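Local coordinates for protein GH62 arabinofuranosidase (Podospora anserina, PDB 4N4B) that hydrolyses terminal non-reducing alpha-L-arabinofuranoside residues, probably those carried by xylan in plant biomass, at residues A[23-28]-A[262-267]; A[168-173]-A[294-299]; A[183-188]-A[206-211]; A[216-221]-A[230-235]. All coordinates share one frame; numbering follows the deposited sequence. Where two conformers were deposited one is given.

Interaction 1 (A[23-28]-A[262-267])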
# COMPACT_ATOMS: atom_id res chain seq x y z
N PRO A 23 -7.67 16.96 9.00
CA PRO A 23 -6.93 18.23 9.15
C PRO A 23 -6.17 18.52 7.87
O PRO A 23 -5.78 17.61 7.07
CB PRO A 23 -6.08 17.92 10.40
CG PRO A 23 -5.73 16.44 10.20
CD PRO A 23 -6.98 15.82 9.61
N THR A 24 -5.83 19.79 7.66
CA THR A 24 -4.90 20.18 6.64
C THR A 24 -3.39 20.00 7.05
O THR A 24 -2.54 19.83 6.17
CB THR A 24 -5.18 21.60 6.13
OG1 THR A 24 -5.01 22.50 7.21
CG2 THR A 24 -6.62 21.71 5.70
N THR A 25 -3.09 20.01 8.37
CA THR A 25 -1.72 19.63 8.88
C THR A 25 -1.88 18.37 9.74
O THR A 25 -2.87 18.08 10.39
CB THR A 25 -1.05 20.73 9.72
OG1 THR A 25 -1.52 20.73 11.10
CG2 THR A 25 -1.07 22.07 9.03
N TRP A 26 -0.81 17.57 9.68
CA TRP A 26 -0.83 16.24 10.28
C TRP A 26 0.35 16.08 11.25
O TRP A 26 1.44 16.55 10.98
CB TRP A 26 -0.63 15.17 9.13
CG TRP A 26 -1.86 15.07 8.25
CD1 TRP A 26 -2.30 16.04 7.41
CD2 TRP A 26 -2.87 14.07 8.32
NE1 TRP A 26 -3.50 15.65 6.88
CE2 TRP A 26 -3.89 14.48 7.41
CE3 TRP A 26 -3.01 12.89 9.02
CZ2 TRP A 26 -5.04 13.73 7.22
CZ3 TRP A 26 -4.12 12.12 8.80
CH2 TRP A 26 -5.18 12.60 7.95
N GLN A 27 0.07 15.33 12.31
CA GLN A 27 1.07 14.98 13.33
C GLN A 27 0.90 13.55 13.74
O GLN A 27 -0.23 13.06 13.88
CB GLN A 27 0.96 15.88 14.57
CG GLN A 27 0.99 17.40 14.31
CD GLN A 27 2.27 17.97 13.74
OE1 GLN A 27 2.31 19.01 13.04
NE2 GLN A 27 3.31 17.27 13.97
N TRP A 28 2.03 12.87 13.98
CA TRP A 28 2.09 11.43 14.27
C TRP A 28 2.98 11.05 15.41
O TRP A 28 3.98 11.73 15.64
CB TRP A 28 2.55 10.71 13.03
CG TRP A 28 1.83 10.92 11.78
CD1 TRP A 28 2.15 11.85 10.84
CD2 TRP A 28 0.73 10.16 11.25
NE1 TRP A 28 1.26 11.78 9.78
CE2 TRP A 28 0.44 10.70 9.98
CE3 TRP A 28 0.00 9.03 11.71
CZ2 TRP A 28 -0.60 10.18 9.20
CZ3 TRP A 28 -0.98 8.50 10.91
CH2 TRP A 28 -1.27 9.12 9.69
N GLU A 262 6.79 19.42 1.49
CA GLU A 262 7.70 19.02 2.58
C GLU A 262 7.43 19.77 3.86
O GLU A 262 7.58 19.22 4.98
CB GLU A 262 9.14 19.13 2.17
CG GLU A 262 9.57 18.15 1.10
CD GLU A 262 11.07 18.08 0.86
OE1 GLU A 262 11.84 18.80 1.60
OE2 GLU A 262 11.57 17.40 -0.02
N GLN A 263 7.03 21.03 3.78
CA GLN A 263 6.71 21.84 4.98
C GLN A 263 5.39 21.49 5.59
O GLN A 263 5.17 21.64 6.82
CB GLN A 263 6.67 23.33 4.59
CG GLN A 263 7.93 23.74 3.89
CD GLN A 263 7.86 23.79 2.32
OE1 GLN A 263 7.49 22.80 1.59
NE2 GLN A 263 8.29 25.02 1.78
N ASN A 264 4.46 20.93 4.76
CA ASN A 264 3.19 20.49 5.23
C ASN A 264 2.86 19.12 4.64
O ASN A 264 2.12 19.00 3.70
CB ASN A 264 2.05 21.41 4.86
CG ASN A 264 0.77 21.00 5.51
OD1 ASN A 264 0.71 20.54 6.66
ND2 ASN A 264 -0.29 21.13 4.78
N PRO A 265 3.53 18.08 5.17
CA PRO A 265 3.50 16.75 4.60
C PRO A 265 2.39 15.94 5.21
O PRO A 265 1.92 16.16 6.28
CB PRO A 265 4.83 16.14 4.97
CG PRO A 265 5.16 16.78 6.29
CD PRO A 265 4.62 18.18 6.20
N TRP A 266 1.95 14.93 4.47
CA TRP A 266 1.12 13.92 5.12
C TRP A 266 1.83 13.13 6.22
O TRP A 266 1.40 13.15 7.35
CB TRP A 266 0.37 13.00 4.12
CG TRP A 266 -0.77 12.23 4.76
CD1 TRP A 266 -2.00 12.75 5.05
CD2 TRP A 266 -0.84 10.86 5.17
NE1 TRP A 266 -2.80 11.84 5.62
CE2 TRP A 266 -2.13 10.64 5.74
CE3 TRP A 266 0.07 9.81 5.21
CZ2 TRP A 266 -2.50 9.45 6.28
CZ3 TRP A 266 -0.29 8.62 5.71
CH2 TRP A 266 -1.58 8.40 6.22
N ALA A 267 2.99 12.59 5.86
CA ALA A 267 3.86 11.92 6.85
C ALA A 267 5.29 12.01 6.34
O ALA A 267 5.59 11.71 5.19
CB ALA A 267 3.48 10.45 7.08
O HOH W 1 1.41 18.24 7.95

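Interaction 2 (A[168-173]-A[294-299])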
# COMPACT_ATOMS: atom_id res chain seq x y z
N VAL A 168 -6.75 -1.28 -5.95
CA VAL A 168 -8.19 -1.23 -6.36
C VAL A 168 -8.96 -0.51 -5.32
O VAL A 168 -8.81 -0.64 -4.10
CB VAL A 168 -8.71 -2.65 -6.50
CG1 VAL A 168 -10.25 -2.69 -6.69
CG2 VAL A 168 -8.03 -3.42 -7.66
N ILE A 169 -9.92 0.29 -5.82
CA ILE A 169 -10.98 0.87 -5.00
C ILE A 169 -12.26 0.91 -5.89
O ILE A 169 -12.20 1.32 -7.01
CB ILE A 169 -10.68 2.26 -4.44
CG1 ILE A 169 -11.85 2.82 -3.62
CG2 ILE A 169 -10.19 3.24 -5.47
CD1 ILE A 169 -11.55 4.10 -2.88
N CYS A 170 -13.38 0.46 -5.27
CA CYS A 170 -14.70 0.52 -5.97
C CYS A 170 -15.62 1.42 -5.25
O CYS A 170 -15.54 1.63 -4.07
CB CYS A 170 -15.30 -0.89 -6.01
SG CYS A 170 -14.25 -2.24 -6.60
N ASP A 171 -16.57 1.97 -6.02
CA ASP A 171 -17.78 2.57 -5.39
C ASP A 171 -18.89 1.61 -5.70
O ASP A 171 -18.70 0.43 -5.94
CB ASP A 171 -17.95 3.99 -5.83
CG ASP A 171 -18.29 4.14 -7.26
OD1 ASP A 171 -18.56 3.20 -7.98
OD2 ASP A 171 -18.30 5.34 -7.66
N SER A 172 -20.16 2.07 -5.63
CA SER A 172 -21.21 1.07 -5.81
C SER A 172 -21.54 0.82 -7.31
O SER A 172 -22.30 -0.10 -7.62
CB SER A 172 -22.51 1.49 -5.06
OG SER A 172 -22.89 2.73 -5.60
N ALA A 173 -20.92 1.57 -8.19
CA ALA A 173 -21.00 1.32 -9.63
C ALA A 173 -19.79 0.76 -10.43
O ALA A 173 -19.91 0.02 -11.40
CB ALA A 173 -21.42 2.63 -10.33
N VAL A 294 -14.19 -4.12 5.60
CA VAL A 294 -12.90 -4.35 5.02
C VAL A 294 -13.11 -4.74 3.57
O VAL A 294 -12.43 -5.48 3.07
CB VAL A 294 -12.08 -5.31 5.85
CG1 VAL A 294 -11.65 -4.68 7.16
CG2 VAL A 294 -12.82 -6.59 6.10
N ASP A 295 -14.14 -4.17 2.97
CA ASP A 295 -14.55 -4.47 1.62
C ASP A 295 -13.96 -3.53 0.55
O ASP A 295 -13.13 -2.72 0.81
CB ASP A 295 -16.09 -4.60 1.53
CG ASP A 295 -16.81 -3.26 1.57
OD1 ASP A 295 -16.23 -2.19 1.57
OD2 ASP A 295 -18.02 -3.32 1.63
N GLU A 296 -14.44 -3.74 -0.67
CA GLU A 296 -13.93 -3.05 -1.83
C GLU A 296 -14.12 -1.55 -1.88
O GLU A 296 -13.61 -0.97 -2.77
CB GLU A 296 -14.47 -3.71 -3.13
CG GLU A 296 -15.94 -3.45 -3.46
CD GLU A 296 -16.97 -4.25 -2.69
OE1 GLU A 296 -16.65 -5.10 -1.92
OE2 GLU A 296 -18.13 -4.01 -2.99
N LYS A 297 -14.90 -0.98 -0.97
CA LYS A 297 -14.99 0.45 -0.95
C LYS A 297 -13.84 1.18 -0.24
O LYS A 297 -13.68 2.35 -0.37
CB LYS A 297 -16.30 0.90 -0.23
CG LYS A 297 -17.59 0.41 -0.96
CD LYS A 297 -18.81 1.20 -0.59
CE LYS A 297 -19.88 0.96 -1.68
NZ LYS A 297 -20.26 -0.45 -1.54
N LEU A 298 -12.97 0.36 0.42
CA LEU A 298 -11.68 0.91 1.02
C LEU A 298 -11.97 2.11 1.91
O LEU A 298 -11.34 3.14 1.96
CB LEU A 298 -10.64 1.27 -0.08
CG LEU A 298 -9.79 0.14 -0.61
CD1 LEU A 298 -8.87 -0.36 0.47
CD2 LEU A 298 -10.52 -1.03 -1.25
N LEU A 299 -13.02 1.95 2.76
CA LEU A 299 -13.38 2.95 3.69
C LEU A 299 -12.40 3.01 4.89
O LEU A 299 -12.04 1.97 5.48
CB LEU A 299 -14.81 2.66 4.26
CG LEU A 299 -15.39 3.70 5.25
CD1 LEU A 299 -15.57 5.04 4.71
CD2 LEU A 299 -16.75 3.20 5.88
O HOH W 2 -15.22 3.67 -2.34
O HOH W 3 -19.09 -1.59 -3.83

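Interaction 3 (A[183-188]-A[206-211])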
# COMPACT_ATOMS: atom_id res chain seq x y z
N ASN A 183 8.07 6.84 -12.48
CA ASN A 183 8.48 7.93 -13.43
C ASN A 183 7.63 9.08 -13.36
O ASN A 183 7.75 9.96 -14.24
CB ASN A 183 8.63 7.38 -14.84
CG ASN A 183 9.58 8.21 -15.66
OD1 ASN A 183 10.63 8.61 -15.14
ND2 ASN A 183 9.30 8.33 -16.91
N GLY A 184 6.79 9.22 -12.36
CA GLY A 184 5.98 10.39 -12.13
C GLY A 184 4.56 10.35 -12.62
O GLY A 184 3.83 11.26 -12.50
N GLN A 185 4.14 9.17 -13.13
CA GLN A 185 2.72 9.03 -13.49
C GLN A 185 1.99 8.15 -12.49
O GLN A 185 2.59 7.21 -11.88
CB GLN A 185 2.53 8.36 -14.82
CG GLN A 185 2.86 9.17 -16.07
CD GLN A 185 4.27 9.68 -16.15
OE1 GLN A 185 5.25 8.93 -16.18
NE2 GLN A 185 4.34 10.97 -16.16
N LEU A 186 0.77 8.48 -12.24
CA LEU A 186 -0.22 7.67 -11.54
C LEU A 186 -1.28 7.32 -12.54
O LEU A 186 -1.93 8.27 -13.06
CB LEU A 186 -0.81 8.40 -10.36
CG LEU A 186 -1.82 7.61 -9.51
CD1 LEU A 186 -1.31 6.42 -8.75
CD2 LEU A 186 -2.56 8.52 -8.55
N TYR A 187 -1.51 6.02 -12.84
CA TYR A 187 -2.47 5.54 -13.84
C TYR A 187 -3.74 5.06 -13.17
O TYR A 187 -3.69 4.59 -12.12
CB TYR A 187 -1.85 4.40 -14.65
CG TYR A 187 -0.61 4.79 -15.38
CD1 TYR A 187 -0.67 5.47 -16.57
CD2 TYR A 187 0.61 4.48 -14.89
CE1 TYR A 187 0.49 5.87 -17.21
CE2 TYR A 187 1.76 4.88 -15.53
CZ TYR A 187 1.69 5.54 -16.71
OH TYR A 187 2.84 5.94 -17.34
N ARG A 188 -4.87 5.21 -13.85
CA ARG A 188 -6.15 4.68 -13.38
C ARG A 188 -6.95 4.00 -14.54
O ARG A 188 -7.17 4.60 -15.53
CB ARG A 188 -6.99 5.79 -12.73
CG ARG A 188 -8.26 5.30 -12.09
CD ARG A 188 -9.17 6.47 -11.68
NE ARG A 188 -9.57 7.28 -12.83
CZ ARG A 188 -10.44 6.93 -13.76
NH1 ARG A 188 -11.12 5.82 -13.67
NH2 ARG A 188 -10.64 7.74 -14.77
N ALA A 206 -4.03 9.63 -14.23
CA ALA A 206 -4.80 10.24 -13.20
C ALA A 206 -4.13 11.48 -12.62
O ALA A 206 -4.80 12.43 -12.19
CB ALA A 206 -5.08 9.19 -12.12
N MET A 207 -2.82 11.41 -12.49
CA MET A 207 -2.04 12.53 -11.99
C MET A 207 -0.62 12.31 -12.48
O MET A 207 -0.18 11.16 -12.77
CB MET A 207 -2.11 12.58 -10.43
CG MET A 207 -1.52 13.80 -9.81
SD MET A 207 -1.46 13.68 -8.03
CE MET A 207 -3.14 14.16 -7.72
N GLN A 208 0.09 13.43 -12.67
CA GLN A 208 1.43 13.41 -13.17
C GLN A 208 2.26 14.50 -12.54
O GLN A 208 1.77 15.55 -12.26
CB GLN A 208 1.31 13.73 -14.71
CG GLN A 208 2.56 13.81 -15.51
CD GLN A 208 2.23 13.79 -17.00
OE1 GLN A 208 1.35 14.55 -17.44
NE2 GLN A 208 2.71 12.80 -17.67
N ASP A 209 3.51 14.21 -12.27
CA ASP A 209 4.46 15.15 -11.61
C ASP A 209 5.79 14.69 -11.98
O ASP A 209 6.02 13.68 -12.64
CB ASP A 209 4.24 15.16 -10.10
CG ASP A 209 4.47 16.45 -9.42
OD1 ASP A 209 5.29 17.23 -9.90
OD2 ASP A 209 3.83 16.67 -8.37
N ASN A 210 6.86 15.37 -11.56
CA ASN A 210 8.17 14.83 -11.63
C ASN A 210 8.29 13.56 -10.81
O ASN A 210 7.57 13.48 -9.81
CB ASN A 210 9.31 15.84 -11.28
CG ASN A 210 9.23 16.30 -9.88
OD1 ASN A 210 10.08 15.89 -9.04
ND2 ASN A 210 8.33 17.11 -9.59
N ARG A 211 9.13 12.65 -11.22
CA ARG A 211 9.16 11.28 -10.63
C ARG A 211 9.33 11.35 -9.16
O ARG A 211 8.58 10.63 -8.47
CB ARG A 211 10.28 10.48 -11.22
CG ARG A 211 10.82 9.17 -10.57
CD ARG A 211 12.28 8.98 -11.04
NE ARG A 211 12.97 7.75 -10.73
CZ ARG A 211 13.80 7.56 -9.69
NH1 ARG A 211 14.00 8.46 -8.74
NH2 ARG A 211 14.38 6.41 -9.55
O HOH W 4 6.26 12.66 -15.28
O HOH W 5 12.46 6.35 -13.38

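Interaction 4 (A[216-221]-A[230-235])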
# COMPACT_ATOMS: atom_id res chain seq x y z
N GLU A 216 5.53 6.40 -6.11
CA GLU A 216 4.94 5.04 -6.01
C GLU A 216 4.12 5.01 -4.78
O GLU A 216 3.78 5.94 -4.12
CB GLU A 216 6.03 3.98 -6.12
CG GLU A 216 6.92 3.89 -4.94
CD GLU A 216 8.17 3.06 -5.13
OE1 GLU A 216 8.40 2.47 -6.19
OE2 GLU A 216 8.94 2.91 -4.15
N ALA A 217 3.64 3.76 -4.51
CA ALA A 217 2.96 3.39 -3.24
C ALA A 217 1.68 4.13 -3.00
O ALA A 217 1.41 4.67 -1.92
CB ALA A 217 3.94 3.52 -2.12
N ALA A 218 0.85 4.29 -4.04
CA ALA A 218 -0.43 4.98 -3.88
C ALA A 218 -1.36 4.21 -2.94
O ALA A 218 -1.38 2.96 -2.92
CB ALA A 218 -1.07 5.21 -5.21
N CYS A 219 -2.15 4.99 -2.21
CA CYS A 219 -3.35 4.54 -1.52
C CYS A 219 -4.53 5.43 -1.90
O CYS A 219 -4.35 6.64 -1.98
CB CYS A 219 -3.27 4.56 0.01
SG CYS A 219 -1.85 3.72 0.78
N VAL A 220 -5.67 4.83 -2.20
CA VAL A 220 -6.94 5.61 -2.46
C VAL A 220 -8.00 5.06 -1.51
O VAL A 220 -8.32 3.87 -1.62
CB VAL A 220 -7.34 5.56 -3.93
CG1 VAL A 220 -8.50 6.52 -4.11
CG2 VAL A 220 -6.10 5.91 -4.81
N TYR A 221 -8.50 5.92 -0.65
CA TYR A 221 -9.49 5.53 0.34
C TYR A 221 -10.78 6.33 0.19
O TYR A 221 -10.73 7.47 -0.23
CB TYR A 221 -8.94 5.76 1.72
CG TYR A 221 -7.75 4.95 2.12
CD1 TYR A 221 -7.90 3.62 2.29
CD2 TYR A 221 -6.50 5.53 2.27
CE1 TYR A 221 -6.87 2.78 2.63
CE2 TYR A 221 -5.40 4.69 2.65
CZ TYR A 221 -5.61 3.36 2.83
OH TYR A 221 -4.57 2.52 3.21
N LEU A 230 -6.25 10.45 -1.40
CA LEU A 230 -5.18 9.88 -2.19
C LEU A 230 -3.92 10.21 -1.42
O LEU A 230 -3.59 11.34 -1.08
CB LEU A 230 -5.12 10.56 -3.58
CG LEU A 230 -3.86 10.27 -4.40
CD1 LEU A 230 -3.82 8.84 -4.84
CD2 LEU A 230 -3.85 11.13 -5.64
N LEU A 231 -3.12 9.15 -1.21
CA LEU A 231 -1.72 9.22 -0.68
C LEU A 231 -0.78 8.66 -1.71
O LEU A 231 -1.02 7.63 -2.36
CB LEU A 231 -1.61 8.30 0.56
CG LEU A 231 -2.63 8.52 1.68
CD1 LEU A 231 -2.38 7.54 2.80
CD2 LEU A 231 -2.67 9.95 2.18
N VAL A 232 0.35 9.35 -1.93
CA VAL A 232 1.43 8.90 -2.76
C VAL A 232 2.77 9.16 -2.11
O VAL A 232 2.96 10.18 -1.50
CB VAL A 232 1.35 9.62 -4.19
CG1 VAL A 232 2.41 8.99 -5.08
CG2 VAL A 232 -0.03 9.37 -4.84
N GLU A 233 3.68 8.16 -2.25
CA GLU A 233 5.03 8.29 -1.71
C GLU A 233 5.88 9.13 -2.68
O GLU A 233 5.82 8.96 -3.91
CB GLU A 233 5.59 6.90 -1.50
CG GLU A 233 6.95 6.90 -0.78
CD GLU A 233 7.53 5.56 -0.50
OE1 GLU A 233 6.78 4.54 -0.52
OE2 GLU A 233 8.78 5.49 -0.25
N ALA A 234 6.72 9.93 -2.04
CA ALA A 234 7.65 10.80 -2.73
C ALA A 234 9.06 10.67 -2.14
O ALA A 234 9.25 10.06 -1.07
CB ALA A 234 7.14 12.22 -2.60
N ILE A 235 10.07 11.19 -2.86
CA ILE A 235 11.49 11.17 -2.47
C ILE A 235 11.85 12.61 -2.22
O ILE A 235 11.82 13.39 -3.20
CB ILE A 235 12.37 10.48 -3.47
CG1 ILE A 235 11.87 9.08 -3.88
CG2 ILE A 235 13.80 10.53 -3.00
CD1 ILE A 235 12.73 8.36 -4.94
O HOH W 6 8.41 2.57 -1.54

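Interaction 1 (A[23-28]-A[262-267])
Trp-266 sits between Trp-26 and Trp-28, forming an aromatic cluster beside the mixed sheet that joins N- and C-terminal strands in this five-bladed beta-propeller. The pyrrole side of Trp-266 lies over one face of Trp-26, with NE1 3.1 Å above that ring's plane and the two planes inclined at 49°. Pro-23 CG lies over the opposite face of Trp-26. Trp-28 meets Trp-266 in a T-shaped arrangement: its edge, led by CZ2 and CH2, points at the face of the six-membered ring, and Trp-28 CH2 comes within 3.6 Å of Trp-266 CH2. His-332 stacks on Trp-26, and Phe-307 meets Trp-266 edge-to-face. Farther out, the indole N-H of Trp-28 is used in its own ring plane, NE1 donating to Trp-266 O at 2.8 Å, a bond that fixes the turn of the Trp-28 ring. Asn-271 also donates to this carbonyl. A water accepts from Trp-26 N at 2.9 Å and lies close to both Asn-264 OD1 and Pro-265 O. At the polar edge of the contact the Asn-264 side chain, CG anti to its own N (chi1 -173°), reaches the other segment, where ND2 donates to Thr-24 O at 2.9 Å with an N-H...O angle of 159°.

Interaction 2 (A[168-173]-A[294-299])
Lys-297 lies alongside the end of strand 164-170, its aliphatic chain running past Cys-170 toward Ser-172. CB and CG pass over Cys-170 O, CG at 3.9 Å; farther along, CE lies against the backbone, 4.1 Å from Ser-172 N. A bend at the last torsion (chi4 68°) then brings the ammonium group to a water, which accepts from NZ and donates to both Asp-171 O and Glu-296 OE2. The other oxygen of Glu-296, OE1, accepts from Ala-111 N, so its carboxylate also ties in the loop that follows strand 103-110. Lys-297 occupies a type I turn from Asp-295 to Leu-298, whose start is reinforced by an Asx turn in which Asp-295 OD1 takes the N-H of Lys-297 from above the carboxylate plane. The turn offers Glu-296 O to Cys-170 N at 2.9 Å, while Lys-297 CA makes a CA-H...O contact of 3.4 Å with Cys-170 O. A second water joins Cys-170 O to Lys-297 O. On the apolar side, Ile-169 CG1 packs against Leu-298 CB at 4.0 Å, and Leu-298 CD2 comes 3.3 Å from Val-168 O. A glycine in place of Ile-169 would probably leave Leu-298 CB without this neighbour and open a gap beside Val-220. Cys-170, whose SG is in the disulfide to Cys-175, also sets CB against Glu-296 CG at 3.7 Å. One direct backbone bond and two waters, one of them gripped by the Lys-297 and Glu-296 side chains, thus join the strand end to the turn, with Ile-169 and Leu-298 supplying the apolar side.

Interaction 3 (A[183-188]-A[206-211])
Leu-186 and Met-207 form an antiparallel hydrogen-bonded pair, Leu-186 N donating to Met-207 O at 2.9 Å. In return Leu-186 O takes two N-H groups, that of Ala-206 at 2.8 Å and, weakly, that of Met-207 at 3.3 Å; Ala-206 and Met-207 thus both face Leu-186, as in a classic beta bulge. At the other end Asp-209 N donates to Gly-184 O at 3.0 Å. Here the chains come so close that a CB on Gly-184 would collide with Asp-209 O, and the positive phi of 97° likewise suits a residue without a side chain. Asp-209 itself makes a salt bridge with Arg-244 of the next propeller blade and, through OD1, accepts from Asn-210 N. On one face of the sheet the chains of Gln-185 and Gln-208 lie side by side and point the same way, their terminal amides turned 79° to each other; which amide atom is nitrogen and which oxygen is doubtful. Were Gln-185 replaced by an alanine, the Gln-208 amide would probably lose this polar neighbour and a gap would open next to Asn-157. The opposite face carries apolar packing: Leu-186 CB is 4.4 Å from Met-207 CB, and both side chains turn toward the adjoining blade. Arg-188 CB rests on Ala-206 CB at 3.9 Å, leaving its guanidinium group to pair with Glu-190. The contact thus builds the outer hairpin of a blade, with the paired amides of Gln-185 and Gln-208 on one side, Leu-186 with Met-207 on the other, and the backbone bonds holding the two strands together.

Interaction 4 (A[216-221]-A[230-235])
Glu-216 and Glu-233 extend from the same face of two antiparallel strands, and a water donates to both, to Glu-216 OE2 at 2.7 Å and to Glu-233 OE1 at 2.8 Å. Ala-217 CB lies against the second carboxylate, 3.4 Å from Glu-233 OE1. The Glu-233 chain is extended, CG anti to the backbone N (chi1 -174°), which lays it alongside the Ala-217 methyl. Beneath them Glu-233 N donates to Glu-216 O at 2.9 Å; farther along, Cys-219 N donates to Leu-231 O and Leu-231 N to Cys-219 O, each at 2.9 Å. Between these pairs the register slips by one residue, a beta bulge in which Ala-217 takes left-handed backbone angles (63°/42°). The two strands are the innermost hairpin of a propeller blade, and Ala-217 touches His-285, a calcium ligand of this protein. On the glutamate face Leu-231 CD1 approaches the Tyr-221 ring at its edge; on the opposite face Val-220 CG2 meets Leu-230 CD1 at 3.7 Å. Arg-241 forms salt bridges with both glutamates, Ser-284 OG bonds to Glu-233 OE2, and His-285 N to Glu-233 OE1. A Tris molecule, probably from the crystallisation liquor, is weakly bonded to Glu-216 OE2.

In the fold
From the N terminus, segment 23-28 leads into the sheet that also receives the C-terminal strand 326-332; interaction 1 closes a long loop when the chain returns at 262-267. Interaction 2 opens at 168-173, within that loop, but closes only at 294-299, so the two cross. Inside both spans, interactions 3 and 4 follow in series as local hairpins of successive propeller blades. These blades pack together where Leu-186 meets Ala-218 and Leu-230. Interaction 4, nearest the centre of the molecule, also touches the two long-range contacts: Leu-231 packs on Trp-266, and Val-220 and Tyr-221 on Ile-169 and Leu-298. It thereby ties the loop at 262-267, the end of strand 164-170 and the turn at 294-299 to the central hairpin.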